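Long-range contacts in DNA polymerase II large subunit (Pyrococcus horikoshii, PDB 7OEC), which is an intein that probably cuts itself out of the archaeal DNA polymerase II large-subunit precursor by protein splicing and joins the flanking polymerase segments: residues A[9-14]-A[157-162]; A[14-19]-A[47-52]; A[52-57]-A[151-156]; A[121-126]-A[164-169]. The protein carries 2 engineered substitutions. All blocks are in the same frame, centred on the assembly; numbering follows the deposited sequence.

Interaction 1 (A[9-14]-A[157-162])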
# COMPACT_ATOMS: atom_id res chain seq x y z
N THR A 9 8.28 -1.88 1.79
CA THR A 9 6.93 -1.79 2.31
C THR A 9 6.35 -3.19 2.45
O THR A 9 6.49 -4.01 1.54
CB THR A 9 6.08 -1.02 1.30
OG1 THR A 9 6.60 0.29 1.08
CG2 THR A 9 4.64 -0.88 1.75
N ARG A 10 5.69 -3.44 3.57
CA ARG A 10 5.08 -4.74 3.79
C ARG A 10 3.63 -4.67 3.38
O ARG A 10 2.96 -3.64 3.53
CB ARG A 10 5.19 -5.17 5.25
CG ARG A 10 6.59 -5.66 5.64
CD ARG A 10 7.55 -4.53 5.87
NE ARG A 10 7.16 -3.65 6.98
CZ ARG A 10 7.45 -2.34 7.05
NH1 ARG A 10 8.13 -1.73 6.05
NH2 ARG A 10 7.02 -1.64 8.11
N ILE A 11 3.13 -5.78 2.84
CA ILE A 11 1.75 -5.87 2.43
C ILE A 11 1.10 -7.17 2.93
O ILE A 11 1.74 -8.23 2.95
CB ILE A 11 1.63 -5.74 0.90
CG1 ILE A 11 0.18 -5.63 0.49
CG2 ILE A 11 2.39 -6.82 0.26
CD1 ILE A 11 0.02 -5.12 -0.94
N LEU A 12 -0.16 -7.05 3.37
CA LEU A 12 -0.90 -8.19 3.90
C LEU A 12 -1.53 -8.99 2.77
O LEU A 12 -2.31 -8.46 1.96
CB LEU A 12 -1.98 -7.70 4.84
CG LEU A 12 -2.77 -8.74 5.62
CD1 LEU A 12 -1.85 -9.56 6.53
CD2 LEU A 12 -3.91 -8.09 6.40
N VAL A 13 -1.15 -10.26 2.69
CA VAL A 13 -1.58 -11.18 1.65
C VAL A 13 -2.02 -12.48 2.30
O VAL A 13 -1.82 -12.73 3.49
CB VAL A 13 -0.47 -11.45 0.62
CG1 VAL A 13 -0.14 -10.14 -0.15
CG2 VAL A 13 0.79 -12.04 1.23
N GLN A 14 -2.67 -13.30 1.49
CA GLN A 14 -3.03 -14.66 1.86
C GLN A 14 -2.30 -15.56 0.89
O GLN A 14 -2.54 -15.49 -0.33
CB GLN A 14 -4.53 -14.86 1.70
CG GLN A 14 -4.90 -16.18 2.33
CD GLN A 14 -6.28 -16.57 2.05
OE1 GLN A 14 -7.09 -16.63 2.96
NE2 GLN A 14 -6.58 -16.85 0.77
N HIS A 157 -8.77 -1.90 -5.23
CA HIS A 157 -7.62 -1.02 -5.38
C HIS A 157 -7.16 -0.39 -4.07
O HIS A 157 -6.56 0.69 -4.08
CB HIS A 157 -7.81 0.07 -6.45
CG HIS A 157 -8.30 -0.45 -7.76
ND1 HIS A 157 -7.86 -1.63 -8.34
CD2 HIS A 157 -9.25 0.04 -8.58
CE1 HIS A 157 -8.50 -1.82 -9.48
NE2 HIS A 157 -9.39 -0.84 -9.63
N THR A 158 -7.37 -1.08 -2.96
CA THR A 158 -6.81 -0.72 -1.67
C THR A 158 -6.02 -1.91 -1.14
O THR A 158 -6.21 -3.05 -1.58
CB THR A 158 -7.92 -0.37 -0.70
OG1 THR A 158 -8.80 -1.47 -0.64
CG2 THR A 158 -8.72 0.80 -1.20
N VAL A 159 -5.10 -1.60 -0.23
CA VAL A 159 -4.18 -2.57 0.33
C VAL A 159 -3.98 -2.21 1.79
O VAL A 159 -4.33 -1.11 2.25
CB VAL A 159 -2.83 -2.60 -0.42
CG1 VAL A 159 -2.99 -3.09 -1.86
CG2 VAL A 159 -2.19 -1.23 -0.46
N ILE A 160 -3.42 -3.16 2.53
CA ILE A 160 -3.16 -3.03 3.96
C ILE A 160 -1.66 -3.21 4.16
O ILE A 160 -1.12 -4.29 3.92
CB ILE A 160 -4.00 -4.02 4.77
CG1 ILE A 160 -5.49 -3.73 4.47
CG2 ILE A 160 -3.69 -3.88 6.24
CD1 ILE A 160 -6.43 -4.67 5.06
N ILE A 161 -0.98 -2.13 4.55
CA ILE A 161 0.47 -2.11 4.48
C ILE A 161 1.11 -1.85 5.83
O ILE A 161 0.52 -1.30 6.75
CB ILE A 161 1.00 -1.10 3.45
CG1 ILE A 161 0.63 0.32 3.81
CG2 ILE A 161 0.56 -1.53 2.02
CD1 ILE A 161 1.40 1.35 2.98
N ASN A 162 2.36 -2.27 5.95
CA ASN A 162 3.16 -2.04 7.14
C ASN A 162 2.35 -2.45 8.36
O ASN A 162 1.87 -3.59 8.40
CB ASN A 162 3.70 -0.63 7.14
CG ASN A 162 4.67 -0.40 6.01
OD1 ASN A 162 5.09 -1.34 5.34
ND2 ASN A 162 5.02 0.85 5.77
O HOH W 1 6.41 2.05 3.38
O HOH W 2 -2.98 -5.76 1.49
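Asn162 OD1 accepts the backbone N of Arg10 at 2.8 Å, almost in line with its own C=O, and the guanidinium of the same arginine covers it. The oxygen sits 3.0 Å above the guanidinium plane, over its centre, with the amide stacked on the guanidinium at 12° between planes. Bends that place CD (chi2 78°) and NE (chi3 63°) curl the arginine back, and NH1 bonds to Asp8 O. A cation lying over this carbonyl would probably polarise it. Asn162 N returns a bond to Arg10 O at 2.8 Å, arriving from above that carbonyl's plane. The other end of the amide is also held: Asn162 ND2 reaches Ser89 O and water 1, which donates to Thr9 OG1, itself hydrogen-bonded to Pro6 O.

Ile11 and Ile161 form a single beta bridge, followed by Leu12 N to Ile160 O at 3.0 Å. Beyond it the strands diverge, and water 2 joins Leu12 O to Ile160 N. Ile11 CD1 packs on Val159 CG1 at 3.7 Å. The contact thus brings residues near both ends of the intein together, as in other Hint folds: strand 10-15 runs between strands 18-23 and 50-56, while strand 158-161 pairs on with strand 165-168.

Interaction 2 (A[14-19]-A[47-52])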
# COMPACT_ATOMS: atom_id res chain seq x y z
N GLN A 14 -2.67 -13.30 1.49
CA GLN A 14 -3.03 -14.66 1.86
C GLN A 14 -2.30 -15.56 0.89
O GLN A 14 -2.54 -15.49 -0.33
CB GLN A 14 -4.53 -14.86 1.70
CG GLN A 14 -4.90 -16.18 2.33
CD GLN A 14 -6.28 -16.57 2.05
OE1 GLN A 14 -7.09 -16.63 2.96
NE2 GLN A 14 -6.58 -16.85 0.77
N ILE A 15 -1.38 -16.38 1.39
CA ILE A 15 -0.60 -17.27 0.54
C ILE A 15 -0.99 -18.70 0.90
O ILE A 15 -0.85 -19.12 2.06
CB ILE A 15 0.92 -17.06 0.68
CG1 ILE A 15 1.32 -15.64 0.26
CG2 ILE A 15 1.63 -18.11 -0.18
CD1 ILE A 15 2.73 -15.32 0.42
N ASN A 16 -1.54 -19.41 -0.08
CA ASN A 16 -1.98 -20.78 0.13
C ASN A 16 -2.83 -20.90 1.40
O ASN A 16 -2.66 -21.80 2.22
CB ASN A 16 -0.81 -21.76 0.20
CG ASN A 16 -0.07 -21.93 -1.12
OD1 ASN A 16 1.10 -21.53 -1.27
ND2 ASN A 16 -0.71 -22.60 -2.05
N GLY A 17 -3.77 -19.97 1.54
CA GLY A 17 -4.71 -19.96 2.64
C GLY A 17 -4.22 -19.40 3.96
O GLY A 17 -5.01 -19.39 4.91
N THR A 18 -2.94 -18.98 4.08
CA THR A 18 -2.35 -18.48 5.33
C THR A 18 -2.14 -16.99 5.23
O THR A 18 -1.43 -16.55 4.32
CB THR A 18 -0.97 -19.15 5.59
OG1 THR A 18 -1.10 -20.55 5.75
CG2 THR A 18 -0.31 -18.61 6.86
N PRO A 19 -2.67 -16.18 6.14
CA PRO A 19 -2.36 -14.75 6.08
C PRO A 19 -0.94 -14.49 6.52
O PRO A 19 -0.39 -15.14 7.42
CB PRO A 19 -3.38 -14.10 7.03
CG PRO A 19 -3.87 -15.16 7.86
CD PRO A 19 -3.63 -16.50 7.20
N LYS A 47 3.67 -17.55 -8.64
CA LYS A 47 4.37 -18.79 -8.29
C LYS A 47 3.70 -19.57 -7.15
O LYS A 47 3.99 -20.75 -6.95
CB LYS A 47 5.81 -18.47 -7.88
CG LYS A 47 6.67 -17.91 -9.00
CD LYS A 47 8.03 -17.46 -8.48
CE LYS A 47 8.83 -16.83 -9.62
NZ LYS A 47 10.02 -16.08 -9.12
N VAL A 48 2.82 -18.91 -6.40
CA VAL A 48 2.10 -19.47 -5.27
C VAL A 48 0.66 -18.99 -5.42
O VAL A 48 0.38 -18.02 -6.15
CB VAL A 48 2.69 -19.00 -3.91
CG1 VAL A 48 4.12 -19.55 -3.75
CG2 VAL A 48 2.68 -17.47 -3.82
N ASP A 49 -0.25 -19.67 -4.74
CA ASP A 49 -1.66 -19.26 -4.75
C ASP A 49 -1.81 -18.09 -3.80
O ASP A 49 -1.64 -18.25 -2.58
CB ASP A 49 -2.58 -20.42 -4.35
CG ASP A 49 -2.70 -21.53 -5.47
OD1 ASP A 49 -2.67 -21.19 -6.69
OD2 ASP A 49 -2.81 -22.74 -5.13
N ILE A 50 -2.05 -16.90 -4.33
CA ILE A 50 -1.91 -15.68 -3.54
C ILE A 50 -3.10 -14.78 -3.81
O ILE A 50 -3.62 -14.71 -4.93
CB ILE A 50 -0.55 -14.97 -3.81
CG1 ILE A 50 -0.38 -13.78 -2.82
CG2 ILE A 50 -0.36 -14.59 -5.32
CD1 ILE A 50 0.99 -13.24 -2.72
N LYS A 51 -3.58 -14.15 -2.74
CA LYS A 51 -4.57 -13.10 -2.81
C LYS A 51 -4.10 -11.95 -1.93
O LYS A 51 -3.28 -12.13 -1.03
CB LYS A 51 -5.94 -13.62 -2.37
CG LYS A 51 -6.61 -14.58 -3.35
CD LYS A 51 -7.90 -15.03 -2.77
CE LYS A 51 -8.56 -16.12 -3.60
NZ LYS A 51 -8.45 -15.85 -5.06
N VAL A 52 -4.57 -10.75 -2.21
CA VAL A 52 -4.21 -9.59 -1.42
C VAL A 52 -5.40 -9.19 -0.57
O VAL A 52 -6.56 -9.31 -0.99
CB VAL A 52 -3.70 -8.46 -2.34
CG1 VAL A 52 -4.78 -7.89 -3.25
CG2 VAL A 52 -3.11 -7.36 -1.49
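Ile15 packs closely on two apolar neighbours in segment 47-52. Its CG1 lies 3.8 Å from Ile50 CD1, the two isoleucines running side by side and pointing the same way, while its other branch, CG2, meets Val48 CG2, also at 3.8 Å. With CG1 anti to the carbonyl carbon (chi1 -62°), CG1 lies beside Ile50 and CG2 turns to Val48. Leu30 and Phe31 add to this apolar side, touching Ile15 and Ile50 respectively.

The backbones are joined as antiparallel strands. Gln14 and Lys51 form a hydrogen-bonded pair, Gln14 N to Lys51 O at 2.8 Å and Lys51 N to Gln14 O at 2.9 Å; Ile15 and Ile50 follow as a non-hydrogen-bonded pair, and Asn16 N then reaches Asp49 O at 2.8 Å. At this point strand 10-15 reverses into strand 18-23 through a type I' turn, Ile15 to Thr18, closing a tight beta hairpin, with Asn16 and Gly17 at the turn's two central positions, both with positive phi.

The opposite face is looser. Gln14 NE2 comes no nearer to Lys51 than 4.2 Å, at CD, and the lysine's NZ leads off to a salt bridge with Asp66. Near the exposed turn, Asn16 and Asp49 cross at about a right angle: ND2 of the asparagine lies 3.7 Å from Asp49 CB, with the amide turned 64° from the carboxylate.

Interaction 3 (A[52-57]-A[151-156])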
# COMPACT_ATOMS: atom_id res chain seq x y z
N VAL A 52 -4.57 -10.75 -2.21
CA VAL A 52 -4.21 -9.59 -1.42
C VAL A 52 -5.40 -9.19 -0.57
O VAL A 52 -6.56 -9.31 -0.99
CB VAL A 52 -3.70 -8.46 -2.34
CG1 VAL A 52 -4.78 -7.89 -3.25
CG2 VAL A 52 -3.11 -7.36 -1.49
N TYR A 53 -5.14 -8.78 0.66
CA TYR A 53 -6.21 -8.23 1.47
C TYR A 53 -6.46 -6.76 1.12
O TYR A 53 -5.54 -5.94 1.02
CB TYR A 53 -5.86 -8.34 2.93
CG TYR A 53 -6.00 -9.73 3.53
CD1 TYR A 53 -7.18 -10.12 4.11
CD2 TYR A 53 -4.96 -10.61 3.56
CE1 TYR A 53 -7.32 -11.33 4.69
CE2 TYR A 53 -5.07 -11.85 4.15
CZ TYR A 53 -6.27 -12.20 4.71
OH TYR A 53 -6.49 -13.41 5.33
N SER A 54 -7.70 -6.44 0.91
CA SER A 54 -8.11 -5.10 0.55
C SER A 54 -9.16 -4.63 1.54
O SER A 54 -9.67 -5.39 2.36
CB SER A 54 -8.71 -5.01 -0.86
OG SER A 54 -7.77 -5.31 -1.86
N PHE A 55 -9.47 -3.37 1.47
CA PHE A 55 -10.53 -2.79 2.27
C PHE A 55 -11.59 -2.29 1.30
O PHE A 55 -11.28 -1.54 0.36
CB PHE A 55 -10.01 -1.64 3.14
CG PHE A 55 -10.95 -1.27 4.25
CD1 PHE A 55 -11.79 -0.17 4.14
CD2 PHE A 55 -11.03 -2.07 5.38
CE1 PHE A 55 -12.66 0.12 5.17
CE2 PHE A 55 -11.91 -1.78 6.40
CZ PHE A 55 -12.72 -0.68 6.30
N ASN A 56 -12.83 -2.75 1.50
CA ASN A 56 -13.97 -2.36 0.69
C ASN A 56 -14.65 -1.19 1.39
O ASN A 56 -15.35 -1.39 2.41
CB ASN A 56 -14.95 -3.50 0.53
CG ASN A 56 -16.14 -3.07 -0.23
OD1 ASN A 56 -16.18 -1.94 -0.74
ND2 ASN A 56 -17.10 -3.95 -0.37
N PRO A 57 -14.44 0.03 0.88
CA PRO A 57 -15.02 1.19 1.56
C PRO A 57 -16.52 1.24 1.46
O PRO A 57 -17.15 1.93 2.26
CB PRO A 57 -14.38 2.38 0.84
CG PRO A 57 -14.14 1.85 -0.59
CD PRO A 57 -13.74 0.40 -0.38
N LEU A 151 1.42 -2.64 -7.39
CA LEU A 151 0.62 -3.79 -7.76
C LEU A 151 -0.74 -3.29 -8.17
O LEU A 151 -1.15 -2.18 -7.82
CB LEU A 151 0.42 -4.80 -6.64
CG LEU A 151 -0.42 -4.39 -5.45
CD1 LEU A 151 -0.78 -5.57 -4.64
CD2 LEU A 151 0.23 -3.32 -4.61
N ASN A 152 -1.45 -4.11 -8.91
CA ASN A 152 -2.85 -3.86 -9.22
C ASN A 152 -3.67 -4.97 -8.62
O ASN A 152 -3.48 -6.15 -8.94
CB ASN A 152 -3.15 -3.80 -10.71
CG ASN A 152 -4.66 -3.45 -10.99
OD1 ASN A 152 -5.29 -2.63 -10.30
ND2 ASN A 152 -5.22 -4.07 -12.02
N ALA A 153 -4.56 -4.59 -7.71
CA ALA A 153 -5.48 -5.48 -7.03
C ALA A 153 -6.83 -5.37 -7.71
O ALA A 153 -7.34 -4.27 -7.89
CB ALA A 153 -5.69 -5.03 -5.59
N LYS A 154 -7.42 -6.51 -8.00
CA LYS A 154 -8.67 -6.53 -8.75
C LYS A 154 -9.78 -5.86 -7.95
O LYS A 154 -9.97 -6.14 -6.78
CB LYS A 154 -9.03 -7.99 -9.04
CG LYS A 154 -10.25 -8.20 -9.93
CD LYS A 154 -9.86 -8.92 -11.23
CE LYS A 154 -11.04 -9.28 -12.09
NZ LYS A 154 -10.66 -10.40 -13.04
N LYS A 155 -10.51 -4.95 -8.59
CA LYS A 155 -11.74 -4.35 -8.04
C LYS A 155 -11.57 -3.22 -7.02
O LYS A 155 -11.95 -2.07 -7.28
CB LYS A 155 -12.72 -5.44 -7.53
CG LYS A 155 -14.09 -4.89 -7.17
CD LYS A 155 -15.09 -6.01 -6.90
CE LYS A 155 -16.35 -5.46 -6.30
N TYR A 156 -11.02 -3.49 -5.85
CA TYR A 156 -11.06 -2.52 -4.75
C TYR A 156 -9.92 -1.49 -4.75
O TYR A 156 -10.08 -0.34 -4.30
CB TYR A 156 -11.02 -3.31 -3.44
CG TYR A 156 -12.16 -4.28 -3.32
CD1 TYR A 156 -13.45 -3.84 -3.14
CD2 TYR A 156 -11.95 -5.62 -3.48
CE1 TYR A 156 -14.48 -4.72 -3.09
CE2 TYR A 156 -12.97 -6.48 -3.47
CZ TYR A 156 -14.23 -6.04 -3.23
OH TYR A 156 -15.25 -6.96 -3.17
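Asn56 meets the CD1-CE1 side of the Tyr156 ring obliquely, with its CG 3.7 Å from Tyr156 CE1 and the amide plane turned 42° from the ring. CG is anti to the backbone N of Asn56 (chi1 177°), which brings it to the ring, and Asn56 CB also touches there, 3.8 Å from CE1. Next along, Ser54 CB meets Tyr156 CB at 3.9 Å. At the other end the contact is purely apolar: Val52 CG1 rests on Ala153 CB at 3.8 Å, and Val52 CG2 approaches Leu151 CD1 at 4.3 Å.

A second shell holds these groups in place. Asn56 OD1 accepts from Glu58 N, which fixes the turn of the amide; an alanine at Asn56 would probably leave Glu58 N without this acceptor and open a gap beside the tyrosine ring, with CB alone still touching CE1. Tyr156 is set by a turn in which its N bonds to Lys154 O at 3.0 Å, and Lys155 CG lies 4.0 Å above the centre of its ring. Thr158, just past this turn, donates from OG1 to Phe55 O, and its backbone O accepts from Ser54 OG in the Ser54 conformer described.

Strands 50-56 and 147-153 are not paired with each other; the axes of 52-56 and 151-153 come no closer than 9.2 Å. Each strand instead pairs with strand 61-74, and their side chains meet on the side where Ile11 of strand 10-15 touches both Val52 and Leu151.

Interaction 4 (A[121-126]-A[164-169])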
# COMPACT_ATOMS: atom_id res chain seq x y z
N ILE A 121 -6.60 5.04 8.81
CA ILE A 121 -7.27 3.89 9.40
C ILE A 121 -6.28 2.74 9.45
O ILE A 121 -5.65 2.41 8.44
CB ILE A 121 -8.54 3.52 8.61
CG1 ILE A 121 -9.53 4.69 8.62
CG2 ILE A 121 -9.15 2.22 9.09
CD1 ILE A 121 -9.92 5.16 9.98
N ILE A 122 -6.21 2.09 10.60
CA ILE A 122 -5.51 0.82 10.73
C ILE A 122 -6.51 -0.26 11.12
O ILE A 122 -7.56 0.02 11.70
CB ILE A 122 -4.38 0.97 11.75
CG1 ILE A 122 -4.95 1.34 13.08
CG2 ILE A 122 -3.28 2.05 11.27
CD1 ILE A 122 -3.92 1.26 14.18
N ILE A 123 -6.20 -1.51 10.79
CA ILE A 123 -7.08 -2.65 11.05
C ILE A 123 -6.50 -3.51 12.17
O ILE A 123 -5.32 -3.89 12.11
CB ILE A 123 -7.23 -3.52 9.80
CG1 ILE A 123 -7.76 -2.70 8.64
CG2 ILE A 123 -8.16 -4.64 10.02
CD1 ILE A 123 -9.07 -2.04 8.94
N ASP A 124 -7.32 -3.87 13.14
CA ASP A 124 -6.93 -4.92 14.07
C ASP A 124 -7.16 -6.24 13.35
O ASP A 124 -8.30 -6.55 13.00
CB ASP A 124 -7.79 -4.81 15.32
CG ASP A 124 -7.35 -5.79 16.41
OD1 ASP A 124 -6.98 -6.94 16.07
OD2 ASP A 124 -7.41 -5.40 17.60
N GLU A 125 -6.09 -7.02 13.13
CA GLU A 125 -6.20 -8.21 12.28
C GLU A 125 -7.08 -9.29 12.91
O GLU A 125 -7.72 -10.07 12.19
CB GLU A 125 -4.79 -8.73 11.92
CG GLU A 125 -4.78 -9.84 10.84
CD GLU A 125 -3.39 -10.39 10.45
OE1 GLU A 125 -2.35 -9.80 10.86
OE2 GLU A 125 -3.33 -11.43 9.74
N SER A 126 -7.20 -9.32 14.25
CA SER A 126 -7.94 -10.39 14.91
C SER A 126 -9.45 -10.17 14.81
O SER A 126 -10.21 -11.13 14.68
CB SER A 126 -7.54 -10.49 16.40
OG SER A 126 -6.13 -10.63 16.58
N ASN A 164 -0.54 -2.55 9.46
CA ASN A 164 -1.98 -2.71 9.30
C ASN A 164 -2.68 -1.42 8.81
O ASN A 164 -3.85 -1.19 9.10
CB ASN A 164 -2.63 -3.26 10.58
CG ASN A 164 -2.13 -4.63 10.98
OD1 ASN A 164 -1.16 -5.16 10.48
ND2 ASN A 164 -2.81 -5.19 11.91
N ILE A 165 -1.99 -0.66 7.96
CA ILE A 165 -2.45 0.65 7.49
C ILE A 165 -3.26 0.49 6.21
O ILE A 165 -2.78 -0.07 5.23
CB ILE A 165 -1.25 1.57 7.25
CG1 ILE A 165 -0.57 1.91 8.58
CG2 ILE A 165 -1.69 2.82 6.53
CD1 ILE A 165 0.88 2.31 8.42
N VAL A 166 -4.48 1.03 6.19
CA VAL A 166 -5.30 0.98 4.99
C VAL A 166 -4.86 2.10 4.06
O VAL A 166 -4.84 3.27 4.46
CB VAL A 166 -6.78 1.12 5.33
CG1 VAL A 166 -7.66 1.17 4.03
CG2 VAL A 166 -7.23 -0.01 6.20
N THR A 167 -4.56 1.77 2.81
CA THR A 167 -4.22 2.82 1.85
C THR A 167 -4.64 2.39 0.45
O THR A 167 -5.18 1.30 0.24
CB THR A 167 -2.76 3.27 1.97
OG1 THR A 167 -2.59 4.54 1.29
CG2 THR A 167 -1.89 2.29 1.36
N HIS A 168 -4.42 3.28 -0.49
CA HIS A 168 -4.72 3.00 -1.88
C HIS A 168 -3.56 2.24 -2.48
O HIS A 168 -2.40 2.50 -2.13
CB HIS A 168 -4.92 4.32 -2.63
CG HIS A 168 -5.64 4.15 -3.94
ND1 HIS A 168 -5.00 3.72 -5.08
CD2 HIS A 168 -6.94 4.34 -4.29
CE1 HIS A 168 -5.87 3.66 -6.08
NE2 HIS A 168 -7.05 4.06 -5.63
N GLN A 169 -3.86 1.31 -3.39
CA GLN A 169 -2.77 0.65 -4.11
C GLN A 169 -1.99 1.75 -4.89
O GLN A 169 -2.46 2.89 -5.22
CB GLN A 169 -3.26 -0.43 -5.05
CG GLN A 169 -3.79 0.17 -6.35
CD GLN A 169 -4.32 -0.85 -7.28
OE1 GLN A 169 -4.78 -1.90 -6.88
NE2 GLN A 169 -4.30 -0.52 -8.54
OXT GLN A 169 -0.83 1.46 -5.18
O HOH W 3 -6.52 5.11 5.86
O HOH W 4 -3.61 -7.20 14.40
O HOH W 5 -1.38 -7.83 12.62
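A G1 beta bulge, formed by Asn164 and Ile165 opposite Ile161, starts the last strand of the intein, and its asparagine reaches across to Ile123 on strand 119-123. Asn164 ND2 donates to Ile123 O at 2.8 Å, close to the line of that carbonyl, while Asn164 O accepts Ile123 N at 2.9 Å, so one residue satisfies both backbone polar atoms of the isoleucine. Asn164 CG, anti to the asparagine's own carbonyl carbon (chi1 -61°), is thereby brought up to Ile123 O.

Further on, Val166 N bonds to Ile121 O at 2.9 Å, and the strands, bridged once between Ile122 and Ile165, diverge until water 3 links Ile121 N with Val166 O. Val166 CG2 packs on Ile123 CG1 at 3.7 Å and on Ile121 CG2 at 4.1 Å, with Phe55 touching both Ile123 and Val166. Ile122 CG2 meets Ile165 CG1 at 3.8 Å.

Towards solvent the amide is hydrated: Asn164 ND2 gives a bond to water 5 at 3.1 Å, which donates to Glu125 OE1, and a weak one to water 4, held by Glu125 N. An alanine at Asn164 would probably leave Ile123 O without its side-chain donor and cut the water link to Glu125. The main-chain bond through Asn164 O does not depend on that side chain, which implies two layers of attachment: backbone bonds that bring the strands together, and an amide that extends the pairing by one more bond beyond the bulge.

Overall arrangement
Interactions 1 and 2 share Gln14 and interactions 2 and 3 share Val52; all three reach the sheet that holds strands 10-15 and 50-56, while interaction 4 ties the C-terminal strand to a separate four-stranded sheet. Interactions 1 and 4, with centres about 8 Å apart, meet through the 158-161/165-168 hairpin, where Val159 N lies 2.9 Å from Thr167 O. The C-terminal position, at which inteins are generally cut from the following extein, is glutamine here, probably positioned by residues of segment 151-156: Gln169 OE1 lies 2.8 Å from Ala153 N. A bound zinc ion lies about 8 Å from the Ala153 side chain of interaction 3. Interaction 2 is peripheral, about 17 Å from the chain centre.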